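Local coordinates for protein probable translation initiation factor eIF-2B subunit beta (Schizosaccharomyces pombe, PDB 5B04) that forms part of the eIF2B complex, the guanine nucleotide exchange factor that replaces GDP with GTP on the gamma subunit of translation initiation factor eIF2, at residues F35-E40 / E78-N83; A24-R29 / V72-T77; A268-I273 / Q300-A305; L212-S217 / I236-F241. All coordinates share one frame; numbering follows the deposited sequence.

Contact 1. Residues F35-E40 / E78-N83; sequences FAVAVE and EFSCGN
Val37 packs against Glu78, Ser80 and Cys81 in a buried helix-to-helix contact, where the start of helix 34-51 lies beside the first turn of helix 79-102. The short axes run in roughly the same direction, 30° apart, and approach to 7.8 Å. With CG1 anti to the backbone N (chi1 166°), the two methyls of Val37 spread over different partners. CG1 meets Cys81 CB at 3.5 Å and also lies against Ser80 OG, whereas CG2 rests on the carboxylate end of Glu78, 3.6 Å from OE2. This is close helix packing in the all-helical N-terminal region that, in the eIF2B alpha/beta/delta family, precedes a Rossmann-like domain. Small residues suit the nearest backbones: Ala38 and Ser80 have their CA atoms 5.2 Å apart, and Ala38 CB touches Ser80 CB at 4.1 Å. No hydrogen bond joins the two segments, and the polar groups turn to the start of helix 34-51 and the residue before it. Ser80 OG is hydrogen-bonded to Pro34 O and Glu78 OE1 to Gly33 N, which satisfies these buried atoms beside the apolar Val37. Leu190 of helix 176-190 also packs on Ala38.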
loop_
_atom_site.group_PDB
_atom_site.type_symbol
_atom_site.label_atom_id
_atom_site.label_comp_id
_atom_site.label_asym_id
_atom_site.label_seq_id
_atom_site.Cartn_x
_atom_site.Cartn_y
_atom_site.Cartn_z
ATOM N N PHE C 35 -6.020 -23.672 22.644
ATOM C CA PHE C 35 -4.963 -24.436 23.299
ATOM C C PHE C 35 -5.481 -25.266 24.471
ATOM O O PHE C 35 -5.183 -26.457 24.574
ATOM C CB PHE C 35 -3.849 -23.506 23.777
ATOM C CG PHE C 35 -2.617 -24.229 24.238
ATOM C CD1 PHE C 35 -1.701 -24.715 23.319
ATOM C CD2 PHE C 35 -2.373 -24.425 25.588
ATOM C CE1 PHE C 35 -0.567 -25.384 23.736
ATOM C CE2 PHE C 35 -1.238 -25.093 26.011
ATOM C CZ PHE C 35 -0.334 -25.572 25.083
ATOM N N ALA C 36 -6.247 -24.634 25.355
ATOM C CA ALA C 36 -6.785 -25.315 26.528
ATOM C C ALA C 36 -7.689 -26.476 26.125
ATOM O O ALA C 36 -7.584 -27.573 26.672
ATOM C CB ALA C 36 -7.544 -24.334 27.408
ATOM N N VAL C 37 -8.570 -26.223 25.164
ATOM C CA VAL C 37 -9.480 -27.245 24.662
ATOM C C VAL C 37 -8.709 -28.410 24.042
ATOM O O VAL C 37 -9.032 -29.574 24.282
ATOM C CB VAL C 37 -10.462 -26.660 23.624
ATOM C CG1 VAL C 37 -11.163 -27.765 22.862
ATOM C CG2 VAL C 37 -11.479 -25.757 24.307
ATOM N N ALA C 38 -7.683 -28.088 23.260
ATOM C CA ALA C 38 -6.874 -29.103 22.590
ATOM C C ALA C 38 -6.200 -30.042 23.587
ATOM O O ALA C 38 -6.251 -31.262 23.434
ATOM C CB ALA C 38 -5.831 -28.445 21.700
ATOM N N VAL C 39 -5.573 -29.464 24.607
ATOM C CA VAL C 39 -4.865 -30.247 25.614
ATOM C C VAL C 39 -5.814 -31.144 26.401
ATOM O O VAL C 39 -5.590 -32.349 26.512
ATOM C CB VAL C 39 -4.101 -29.339 26.597
ATOM C CG1 VAL C 39 -3.488 -30.165 27.716
ATOM C CG2 VAL C 39 -3.029 -28.548 25.862
ATOM N N GLU C 40 -6.877 -30.552 26.936
ATOM C CA GLU C 40 -7.850 -31.287 27.741
ATOM C C GLU C 40 -8.527 -32.403 26.952
ATOM O O GLU C 40 -8.796 -33.476 27.492
ATOM C CB GLU C 40 -8.905 -30.335 28.308
ATOM C CG GLU C 40 -8.441 -29.560 29.531
ATOM C CD GLU C 40 -8.203 -30.459 30.730
ATOM O OE1 GLU C 40 -9.094 -31.273 31.050
ATOM O OE2 GLU C 40 -7.123 -30.353 31.350
ATOM N N GLU C 78 -15.296 -24.615 19.100
ATOM C CA GLU C 78 -13.944 -24.868 19.583
ATOM C C GLU C 78 -13.334 -25.995 18.757
ATOM O O GLU C 78 -13.165 -27.115 19.236
ATOM C CB GLU C 78 -13.947 -25.221 21.072
ATOM C CG GLU C 78 -14.460 -24.108 21.975
ATOM C CD GLU C 78 -13.401 -23.066 22.292
ATOM O OE1 GLU C 78 -13.731 -22.068 22.966
ATOM O OE2 GLU C 78 -12.238 -23.248 21.872
ATOM N N PHE C 79 -13.008 -25.674 17.509
ATOM C CA PHE C 79 -12.616 -26.664 16.507
ATOM C C PHE C 79 -11.347 -27.435 16.861
ATOM O O PHE C 79 -11.080 -28.489 16.283
ATOM C CB PHE C 79 -12.435 -25.982 15.150
ATOM C CG PHE C 79 -13.609 -25.148 14.729
ATOM C CD1 PHE C 79 -13.687 -23.810 15.078
ATOM C CD2 PHE C 79 -14.637 -25.702 13.986
ATOM C CE1 PHE C 79 -14.767 -23.040 14.693
ATOM C CE2 PHE C 79 -15.721 -24.937 13.597
ATOM C CZ PHE C 79 -15.786 -23.604 13.951
ATOM N N SER C 80 -10.569 -26.908 17.800
ATOM C CA SER C 80 -9.345 -27.570 18.236
ATOM C C SER C 80 -9.646 -28.937 18.848
ATOM O O SER C 80 -8.833 -29.857 18.763
ATOM C CB SER C 80 -8.588 -26.695 19.237
ATOM O OG SER C 80 -9.431 -26.291 20.301
ATOM N N CYS C 81 -10.821 -29.061 19.460
ATOM C CA CYS C 81 -11.270 -30.331 20.021
ATOM C C CYS C 81 -11.386 -31.392 18.935
ATOM O O CYS C 81 -10.755 -32.446 19.014
ATOM C CB CYS C 81 -12.616 -30.164 20.730
ATOM S SG CYS C 81 -13.278 -31.684 21.452
ATOM N N GLY C 82 -12.199 -31.102 17.924
ATOM C CA GLY C 82 -12.418 -32.020 16.823
ATOM C C GLY C 82 -11.143 -32.358 16.076
ATOM O O GLY C 82 -10.988 -33.470 15.572
ATOM N N ASN C 83 -10.228 -31.396 16.006
ATOM C CA ASN C 83 -8.950 -31.603 15.335
ATOM C C ASN C 83 -8.109 -32.664 16.034
ATOM O O ASN C 83 -7.512 -33.521 15.383
ATOM C CB ASN C 83 -8.170 -30.291 15.251
ATOM C CG ASN C 83 -8.826 -29.282 14.329
ATOM O OD1 ASN C 83 -9.663 -29.637 13.498
ATOM N ND2 ASN C 83 -8.445 -28.017 14.466
#

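Contact 2. Residues A24-R29 / V72-T77; sequences ADLKSR and VKAQPT
Gln75 meets Leu26 through the one hydrogen bond across this contact, which joins the C-terminal ends of helices 17-27 and 57-74. Gln75 NE2 donates to Leu26 O over 3.2 Å, and the N-H...O angle of 161° is fairly straight. The donor is tilted 22° from the carbonyl plane, while the oxygen lies close to the amide plane of Gln75. A bend at chi2 turns CD of the glutamine back after CG has left anti to the backbone N. Carbonyls in a helix's last turn lack the usual amide partners, so a flexible amide side chain suits this place. The same oxygen receives a weak bond from Arg29 N, as part of a Schellman motif in which Arg29, with positive phi, is the C-prime residue; the motif is completed by Lys30 N bonding Asp25 O.

The apolar contacts centre on Ala74, whose single methyl lets the helix ends come close. Its CB is 3.9 Å from Leu26 CB and 4.0 Å from Lys27 CG. The aliphatic part of Arg29 comes against the nitrogen end of the amide, CG 3.4 Å from Gln75 NE2. These two side chains cross at about a right angle, with guanidinium and amide planes 81° apart.

Lys27 NZ is hydrogen-bonded to Asn300 and Asn303 of the epsilon subunit, and Arg29 packs on Tyr293 of that subunit. Within the chain, Arg29 touches Tyr360 and Thr77 touches Tyr361 of strand 354-364, while Leu26 packs on Val37 of the neighbouring helix 34-51.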
loop_
_atom_site.group_PDB
_atom_site.type_symbol
_atom_site.label_atom_id
_atom_site.label_comp_id
_atom_site.label_asym_id
_atom_site.label_seq_id
_atom_site.Cartn_x
_atom_site.Cartn_y
_atom_site.Cartn_z
ATOM N N ALA C 24 -19.272 -31.201 30.134
ATOM C CA ALA C 24 -19.849 -30.221 31.047
ATOM C C ALA C 24 -19.057 -28.917 31.036
ATOM O O ALA C 24 -19.631 -27.832 30.943
ATOM C CB ALA C 24 -19.913 -30.787 32.456
ATOM N N ASP C 25 -17.737 -29.030 31.126
ATOM C CA ASP C 25 -16.871 -27.857 31.165
ATOM C C ASP C 25 -16.752 -27.179 29.798
ATOM O O ASP C 25 -16.389 -26.006 29.712
ATOM C CB ASP C 25 -15.485 -28.242 31.688
ATOM C CG ASP C 25 -15.462 -28.439 33.191
ATOM O OD1 ASP C 25 -16.166 -27.691 33.900
ATOM O OD2 ASP C 25 -14.736 -29.340 33.663
ATOM N N LEU C 26 -17.056 -27.918 28.734
ATOM C CA LEU C 26 -17.045 -27.352 27.387
ATOM C C LEU C 26 -18.298 -26.521 27.130
ATOM O O LEU C 26 -18.237 -25.471 26.490
ATOM C CB LEU C 26 -16.929 -28.455 26.332
ATOM C CG LEU C 26 -15.522 -28.941 25.977
ATOM C CD1 LEU C 26 -15.588 -30.067 24.957
ATOM C CD2 LEU C 26 -14.674 -27.792 25.454
ATOM N N LYS C 27 -19.431 -27.001 27.631
ATOM C CA LYS C 27 -20.703 -26.308 27.459
ATOM C C LYS C 27 -20.759 -25.046 28.314
ATOM O O LYS C 27 -21.226 -24.000 27.863
ATOM C CB LYS C 27 -21.867 -27.238 27.805
ATOM C CG LYS C 27 -22.012 -28.427 26.867
ATOM C CD LYS C 27 -22.672 -29.607 27.567
ATOM C CE LYS C 27 -24.154 -29.697 27.261
ATOM N NZ LYS C 27 -24.414 -29.935 25.813
ATOM N N SER C 28 -20.274 -25.150 29.548
ATOM C CA SER C 28 -20.248 -24.014 30.465
ATOM C C SER C 28 -19.118 -23.051 30.115
ATOM O O SER C 28 -19.040 -21.948 30.657
ATOM C CB SER C 28 -20.096 -24.492 31.909
ATOM O OG SER C 28 -18.810 -25.049 32.127
ATOM N N ARG C 29 -18.245 -23.491 29.211
ATOM C CA ARG C 29 -17.115 -22.699 28.731
ATOM C C ARG C 29 -16.160 -22.298 29.853
ATOM O O ARG C 29 -15.724 -21.149 29.931
ATOM C CB ARG C 29 -17.612 -21.457 27.989
ATOM C CG ARG C 29 -18.187 -21.763 26.616
ATOM C CD ARG C 29 -18.665 -20.505 25.918
ATOM N NE ARG C 29 -17.654 -19.452 25.930
ATOM C CZ ARG C 29 -16.657 -19.360 25.056
ATOM N NH1 ARG C 29 -16.526 -20.265 24.096
ATOM N NH2 ARG C 29 -15.786 -18.364 25.146
ATOM N N VAL C 72 -17.442 -32.810 20.324
ATOM C CA VAL C 72 -17.563 -31.783 19.298
ATOM C C VAL C 72 -18.828 -30.954 19.495
ATOM O O VAL C 72 -18.784 -29.725 19.476
ATOM C CB VAL C 72 -17.574 -32.403 17.882
ATOM C CG1 VAL C 72 -18.138 -31.421 16.865
ATOM C CG2 VAL C 72 -16.176 -32.853 17.487
ATOM N N LYS C 73 -19.952 -31.633 19.702
ATOM C CA LYS C 73 -21.246 -30.962 19.774
ATOM C C LYS C 73 -21.488 -30.308 21.132
ATOM O O LYS C 73 -22.485 -29.613 21.323
ATOM C CB LYS C 73 -22.367 -31.954 19.457
ATOM C CG LYS C 73 -22.036 -32.877 18.297
ATOM C CD LYS C 73 -23.211 -33.074 17.359
ATOM C CE LYS C 73 -22.868 -34.083 16.273
ATOM N NZ LYS C 73 -22.536 -35.418 16.847
ATOM N N ALA C 74 -20.574 -30.530 22.071
ATOM C CA ALA C 74 -20.642 -29.864 23.367
ATOM C C ALA C 74 -20.387 -28.373 23.187
ATOM O O ALA C 74 -21.101 -27.535 23.736
ATOM C CB ALA C 74 -19.641 -30.469 24.337
ATOM N N GLN C 75 -19.357 -28.059 22.407
ATOM C CA GLN C 75 -19.030 -26.683 22.057
ATOM C C GLN C 75 -18.437 -26.661 20.652
ATOM O O GLN C 75 -17.219 -26.727 20.484
ATOM C CB GLN C 75 -18.056 -26.079 23.069
ATOM C CG GLN C 75 -17.912 -24.574 22.958
ATOM C CD GLN C 75 -19.238 -23.856 23.092
ATOM O OE1 GLN C 75 -19.835 -23.441 22.099
ATOM N NE2 GLN C 75 -19.709 -23.707 24.326
ATOM N N PRO C 76 -19.307 -26.564 19.634
ATOM C CA PRO C 76 -18.966 -26.791 18.224
ATOM C C PRO C 76 -17.996 -25.779 17.613
ATOM O O PRO C 76 -17.402 -26.078 16.577
ATOM C CB PRO C 76 -20.327 -26.710 17.525
ATOM C CG PRO C 76 -21.145 -25.837 18.405
ATOM C CD PRO C 76 -20.717 -26.170 19.802
ATOM N N THR C 77 -17.834 -24.612 18.229
ATOM C CA THR C 77 -16.962 -23.586 17.663
ATOM C C THR C 77 -15.558 -23.621 18.258
ATOM O O THR C 77 -14.731 -22.759 17.964
ATOM C CB THR C 77 -17.553 -22.179 17.850
ATOM O OG1 THR C 77 -17.915 -21.987 19.223
ATOM C CG2 THR C 77 -18.784 -22.004 16.976
#

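Contact 3. Residues A268-I273 / Q300-A305; sequences ATIFAI and QLVAQA
Ile270 points at helix 299-308 and crosses both Leu301 and Val302 at about a right angle, in a wholly apolar contact between two helices of the Rossmann-like domain. The short, weakly bonded helix around 270-273 and helix 299-308 lie over the same face of the largely parallel sheet, where Ile270 and Val302 both touch Gln214 of strand 210-214. An extended isoleucine suits this position because its two branches divide the work. CG1 lies anti to the carbonyl carbon, and chi2 of 176° carries CD1 outward until it meets Val302 CG2 at 3.6 Å and Leu301 CB at 4.0 Å. The shorter branch, CG2, lies over Val302 CA, also 4.0 Å away.

One turn further along helix 299-308, the two backbones draw closer, with the CA atoms of Phe271 and Ala305 5.5 Å apart. Alanine suits this spot, since its lone methyl lies against both Ile270 CG2 and the phenyl ring. The ring also meets His308 and His309, and Ser359 of the delta subunit packs on it. Phe271 CB does not point at that helix, but CG, anti to the backbone N (chi1 -171°), leads toward it, and Ala305 CB meets the ring obliquely, 4.0 Å from CD2.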
loop_
_atom_site.group_PDB
_atom_site.type_symbol
_atom_site.label_atom_id
_atom_site.label_comp_id
_atom_site.label_asym_id
_atom_site.label_seq_id
_atom_site.Cartn_x
_atom_site.Cartn_y
_atom_site.Cartn_z
ATOM N N ALA C 268 -11.053 2.209 16.478
ATOM C CA ALA C 268 -11.444 3.197 15.479
ATOM C C ALA C 268 -10.225 3.793 14.786
ATOM O O ALA C 268 -10.309 4.257 13.650
ATOM C CB ALA C 268 -12.279 4.293 16.120
ATOM N N THR C 269 -9.089 3.767 15.474
ATOM C CA THR C 269 -7.874 4.410 14.987
ATOM C C THR C 269 -7.116 3.537 13.983
ATOM O O THR C 269 -6.138 3.981 13.381
ATOM C CB THR C 269 -6.935 4.764 16.161
ATOM O OG1 THR C 269 -7.717 5.134 17.302
ATOM C CG2 THR C 269 -6.009 5.917 15.791
ATOM N N ILE C 270 -7.579 2.304 13.801
ATOM C CA ILE C 270 -6.895 1.328 12.951
ATOM C C ILE C 270 -6.629 1.835 11.533
ATOM O O ILE C 270 -5.503 1.755 11.043
ATOM C CB ILE C 270 -7.697 0.013 12.865
ATOM C CG1 ILE C 270 -7.654 -0.718 14.207
ATOM C CG2 ILE C 270 -7.144 -0.885 11.768
ATOM C CD1 ILE C 270 -8.494 -1.971 14.246
ATOM N N PHE C 271 -7.661 2.364 10.883
ATOM C CA PHE C 271 -7.524 2.869 9.520
ATOM C C PHE C 271 -6.576 4.065 9.464
ATOM O O PHE C 271 -5.784 4.197 8.530
ATOM C CB PHE C 271 -8.892 3.261 8.954
ATOM C CG PHE C 271 -8.874 3.599 7.485
ATOM C CD1 PHE C 271 -8.519 4.869 7.051
ATOM C CD2 PHE C 271 -9.225 2.650 6.539
ATOM C CE1 PHE C 271 -8.508 5.180 5.705
ATOM C CE2 PHE C 271 -9.217 2.957 5.191
ATOM C CZ PHE C 271 -8.857 4.223 4.774
ATOM N N ALA C 272 -6.664 4.928 10.471
ATOM C CA ALA C 272 -5.926 6.187 10.485
ATOM C C ALA C 272 -4.410 5.999 10.454
ATOM O O ALA C 272 -3.688 6.831 9.905
ATOM C CB ALA C 272 -6.322 7.006 11.705
ATOM N N ILE C 273 -3.931 4.906 11.039
ATOM C CA ILE C 273 -2.493 4.688 11.166
ATOM C C ILE C 273 -1.963 3.641 10.189
ATOM O O ILE C 273 -0.768 3.348 10.174
ATOM C CB ILE C 273 -2.122 4.267 12.605
ATOM C CG1 ILE C 273 -3.057 3.163 13.108
ATOM C CG2 ILE C 273 -2.198 5.461 13.538
ATOM C CD1 ILE C 273 -2.547 1.753 12.882
ATOM N N GLN C 300 -11.653 -7.937 11.279
ATOM C CA GLN C 300 -12.114 -7.555 9.953
ATOM C C GLN C 300 -11.728 -6.112 9.662
ATOM O O GLN C 300 -11.377 -5.774 8.533
ATOM C CB GLN C 300 -13.626 -7.734 9.825
ATOM C CG GLN C 300 -14.169 -7.421 8.438
ATOM C CD GLN C 300 -14.068 -8.595 7.486
ATOM O OE1 GLN C 300 -13.323 -9.543 7.725
ATOM N NE2 GLN C 300 -14.826 -8.538 6.397
ATOM N N LEU C 301 -11.793 -5.268 10.688
ATOM C CA LEU C 301 -11.374 -3.877 10.564
ATOM C C LEU C 301 -9.927 -3.805 10.099
ATOM O O LEU C 301 -9.601 -3.071 9.168
ATOM C CB LEU C 301 -11.532 -3.138 11.894
ATOM C CG LEU C 301 -12.938 -3.040 12.486
ATOM C CD1 LEU C 301 -12.914 -2.228 13.772
ATOM C CD2 LEU C 301 -13.907 -2.436 11.481
ATOM N N VAL C 302 -9.070 -4.585 10.749
ATOM C CA VAL C 302 -7.653 -4.623 10.411
ATOM C C VAL C 302 -7.424 -5.151 8.998
ATOM O O VAL C 302 -6.739 -4.519 8.197
ATOM C CB VAL C 302 -6.863 -5.497 11.403
ATOM C CG1 VAL C 302 -5.433 -5.673 10.931
ATOM C CG2 VAL C 302 -6.899 -4.887 12.792
ATOM N N ALA C 303 -8.009 -6.308 8.700
ATOM C CA ALA C 303 -7.820 -6.962 7.409
ATOM C C ALA C 303 -8.305 -6.099 6.247
ATOM O O ALA C 303 -7.629 -5.990 5.224
ATOM C CB ALA C 303 -8.528 -8.307 7.394
ATOM N N GLN C 304 -9.476 -5.487 6.403
ATOM C CA GLN C 304 -10.032 -4.638 5.356
ATOM C C GLN C 304 -9.182 -3.390 5.155
ATOM O O GLN C 304 -8.870 -3.017 4.023
ATOM C CB GLN C 304 -11.475 -4.243 5.681
ATOM C CG GLN C 304 -12.477 -5.383 5.576
ATOM C CD GLN C 304 -12.604 -5.927 4.165
ATOM O OE1 GLN C 304 -12.331 -5.230 3.188
ATOM N NE2 GLN C 304 -13.023 -7.183 4.053
ATOM N N ALA C 305 -8.806 -2.750 6.257
ATOM C CA ALA C 305 -7.974 -1.555 6.202
ATOM C C ALA C 305 -6.591 -1.874 5.644
ATOM O O ALA C 305 -5.959 -1.028 5.014
ATOM C CB ALA C 305 -7.856 -0.924 7.579
#

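Contact 4. Residues L212-S217 / I236-F241; sequences LTQGCS and IVAEGF. With PO4 (phosphate ion), chain M.
Thr213 uses both its N-H and its C=O to bind the neighbouring parallel strand: N donates to Ile236 O over 2.9 Å, and O accepts from Ala238 N at 2.8 Å. A third bond, Gly215 N to Ala238 O at 2.9 Å, carries the ladder just past strand 210-214. All three are straight, the first with an N-H...O angle of 177°. The strands are two arms of a beta-alpha-beta unit, linked by helix 218-228, as in Rossmann-like folds.

Thr213 and Val237 lie side by side, their CG2 methyls 3.8 Å apart, on the sheet face covered by helix 245-257; the hydroxyl of Thr213 is hydrogen-bonded to Ile281 O of the next strand. On the other face, Leu212 CD1 touches Ile236 CG2 at 3.9 Å, and Gln214 contributes its aliphatic CG, 3.7 Å from Ala238 CB. Beta-branched or aliphatic, Thr213, Val237, Leu212 and Ile236 suit buried strands. Beyond them Gly215, whose positive phi favours glycine, passes Gly240 with CA atoms 4.3 Å apart; a CB on Gly240 would come tight against Gly215 CA.

Polar groups appear after the strands. Glu239 forms a salt bridge with Arg302 of the delta subunit, and Ser217, the N-cap of helix 218-228, lies beside a phosphate ion that also bonds Lys218 N, Thr219 and Lys321. Though probably from the crystallisation liquor, its place is consistent with a helix N-terminus that can attract an anion.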
loop_
_atom_site.group_PDB
_atom_site.type_symbol
_atom_site.label_atom_id
_atom_site.label_comp_id
_atom_site.label_asym_id
_atom_site.label_seq_id
_atom_site.Cartn_x
_atom_site.Cartn_y
_atom_site.Cartn_z
ATOM N N LEU C 212 1.405 -3.731 12.940
ATOM C CA LEU C 212 0.071 -3.614 13.512
ATOM C C LEU C 212 -0.456 -4.978 13.933
ATOM O O LEU C 212 -0.457 -5.927 13.148
ATOM C CB LEU C 212 -0.898 -2.968 12.524
ATOM C CG LEU C 212 -2.356 -2.932 12.992
ATOM C CD1 LEU C 212 -2.498 -2.075 14.241
ATOM C CD2 LEU C 212 -3.276 -2.435 11.889
ATOM N N THR C 213 -0.899 -5.070 15.180
ATOM C CA THR C 213 -1.531 -6.282 15.677
ATOM C C THR C 213 -2.781 -5.909 16.461
ATOM O O THR C 213 -2.968 -4.748 16.829
ATOM C CB THR C 213 -0.580 -7.103 16.567
ATOM O OG1 THR C 213 -1.147 -8.397 16.807
ATOM C CG2 THR C 213 -0.342 -6.398 17.892
ATOM N N GLN C 214 -3.640 -6.890 16.709
ATOM C CA GLN C 214 -4.872 -6.639 17.439
ATOM C C GLN C 214 -5.128 -7.720 18.480
ATOM O O GLN C 214 -4.788 -8.885 18.275
ATOM C CB GLN C 214 -6.058 -6.550 16.478
ATOM C CG GLN C 214 -7.302 -5.945 17.099
ATOM C CD GLN C 214 -8.559 -6.292 16.335
ATOM O OE1 GLN C 214 -9.452 -5.461 16.176
ATOM N NE2 GLN C 214 -8.638 -7.531 15.865
ATOM N N GLY C 215 -5.728 -7.323 19.597
ATOM C CA GLY C 215 -6.052 -8.251 20.664
ATOM C C GLY C 215 -4.820 -8.875 21.286
ATOM O O GLY C 215 -3.712 -8.356 21.155
ATOM N N CYS C 216 -5.016 -9.999 21.965
ATOM C CA CYS C 216 -3.918 -10.694 22.620
ATOM C C CYS C 216 -3.721 -12.089 22.044
ATOM O O CYS C 216 -4.656 -12.886 21.977
ATOM C CB CYS C 216 -4.165 -10.778 24.125
ATOM S SG CYS C 216 -5.824 -11.331 24.565
ATOM N N SER C 217 -2.494 -12.372 21.626
ATOM C CA SER C 217 -2.141 -13.683 21.103
ATOM C C SER C 217 -0.776 -14.096 21.634
ATOM O O SER C 217 0.235 -13.470 21.316
ATOM C CB SER C 217 -2.144 -13.675 19.574
ATOM O OG SER C 217 -1.662 -14.903 19.055
ATOM N N ILE C 236 2.092 -1.481 16.960
ATOM C CA ILE C 236 0.836 -0.845 17.330
ATOM C C ILE C 236 -0.171 -1.915 17.726
ATOM O O ILE C 236 -0.536 -2.767 16.917
ATOM C CB ILE C 236 0.263 0.009 16.184
ATOM C CG1 ILE C 236 1.255 1.102 15.783
ATOM C CG2 ILE C 236 -1.062 0.625 16.595
ATOM C CD1 ILE C 236 0.746 2.014 14.689
ATOM N N VAL C 237 -0.608 -1.879 18.981
ATOM C CA VAL C 237 -1.565 -2.858 19.474
ATOM C C VAL C 237 -2.968 -2.274 19.543
ATOM O O VAL C 237 -3.256 -1.413 20.375
ATOM C CB VAL C 237 -1.179 -3.385 20.870
ATOM C CG1 VAL C 237 -2.242 -4.345 21.388
ATOM C CG2 VAL C 237 0.180 -4.063 20.825
ATOM N N ALA C 238 -3.837 -2.739 18.654
ATOM C CA ALA C 238 -5.242 -2.374 18.716
ATOM C C ALA C 238 -5.931 -3.231 19.768
ATOM O O ALA C 238 -5.923 -4.460 19.675
ATOM C CB ALA C 238 -5.906 -2.545 17.359
ATOM N N GLU C 239 -6.505 -2.584 20.777
ATOM C CA GLU C 239 -7.260 -3.293 21.804
ATOM C C GLU C 239 -8.400 -4.066 21.155
ATOM O O GLU C 239 -8.980 -3.614 20.172
ATOM C CB GLU C 239 -7.802 -2.320 22.852
ATOM C CG GLU C 239 -8.672 -1.223 22.268
ATOM C CD GLU C 239 -9.483 -0.495 23.317
ATOM O OE1 GLU C 239 -8.994 -0.344 24.456
ATOM O OE2 GLU C 239 -10.614 -0.074 23.000
ATOM N N GLY C 240 -8.713 -5.238 21.695
ATOM C CA GLY C 240 -9.764 -6.061 21.130
ATOM C C GLY C 240 -11.101 -5.808 21.796
ATOM O O GLY C 240 -11.803 -6.748 22.169
ATOM N N PHE C 241 -11.451 -4.534 21.943
ATOM C CA PHE C 241 -12.669 -4.150 22.643
ATOM C C PHE C 241 -13.913 -4.738 21.982
ATOM O O PHE C 241 -14.045 -4.692 20.763
ATOM C CB PHE C 241 -12.792 -2.629 22.713
ATOM C CG PHE C 241 -13.881 -2.166 23.623
ATOM C CD1 PHE C 241 -13.674 -2.115 24.984
ATOM C CD2 PHE C 241 -15.125 -1.822 23.127
ATOM C CE1 PHE C 241 -14.674 -1.712 25.824
ATOM C CE2 PHE C 241 -16.131 -1.415 23.977
ATOM C CZ PHE C 241 -15.903 -1.359 25.328
HETATM P P PO4 M . -3.061 -17.730 20.626
HETATM O O1 PO4 M . -2.976 -19.219 20.392
HETATM O O2 PO4 M . -4.364 -17.207 20.067
HETATM O O3 PO4 M . -1.908 -17.046 19.933
HETATM O O4 PO4 M . -2.993 -17.443 22.108
#

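Overall arrangement
All four contacts are largely buried, contact 2 least so, since Gln75 and Arg29 are partly exposed, and they fall into two groups. Contacts 1 and 2 belong to the N-terminal helices and touch each other, with Val37 packing on Leu26 and a long, weak ion pair between Glu78 and Arg29. Contacts 3 and 4 share the Rossmann-like domain, where Ile273 packs on Leu212 and Ile236, and Val302 on Leu212. The centres of contacts 1 and 3 are about 30 Å apart. Contact 1, nearest the chain's centre, and contact 3 lack hydrogen bonds between their segments; contact 2 uses one side-chain amide, and contact 4 a backbone ladder. Contact 2 borders the epsilon subunit, contacts 3 and 4 the delta subunit.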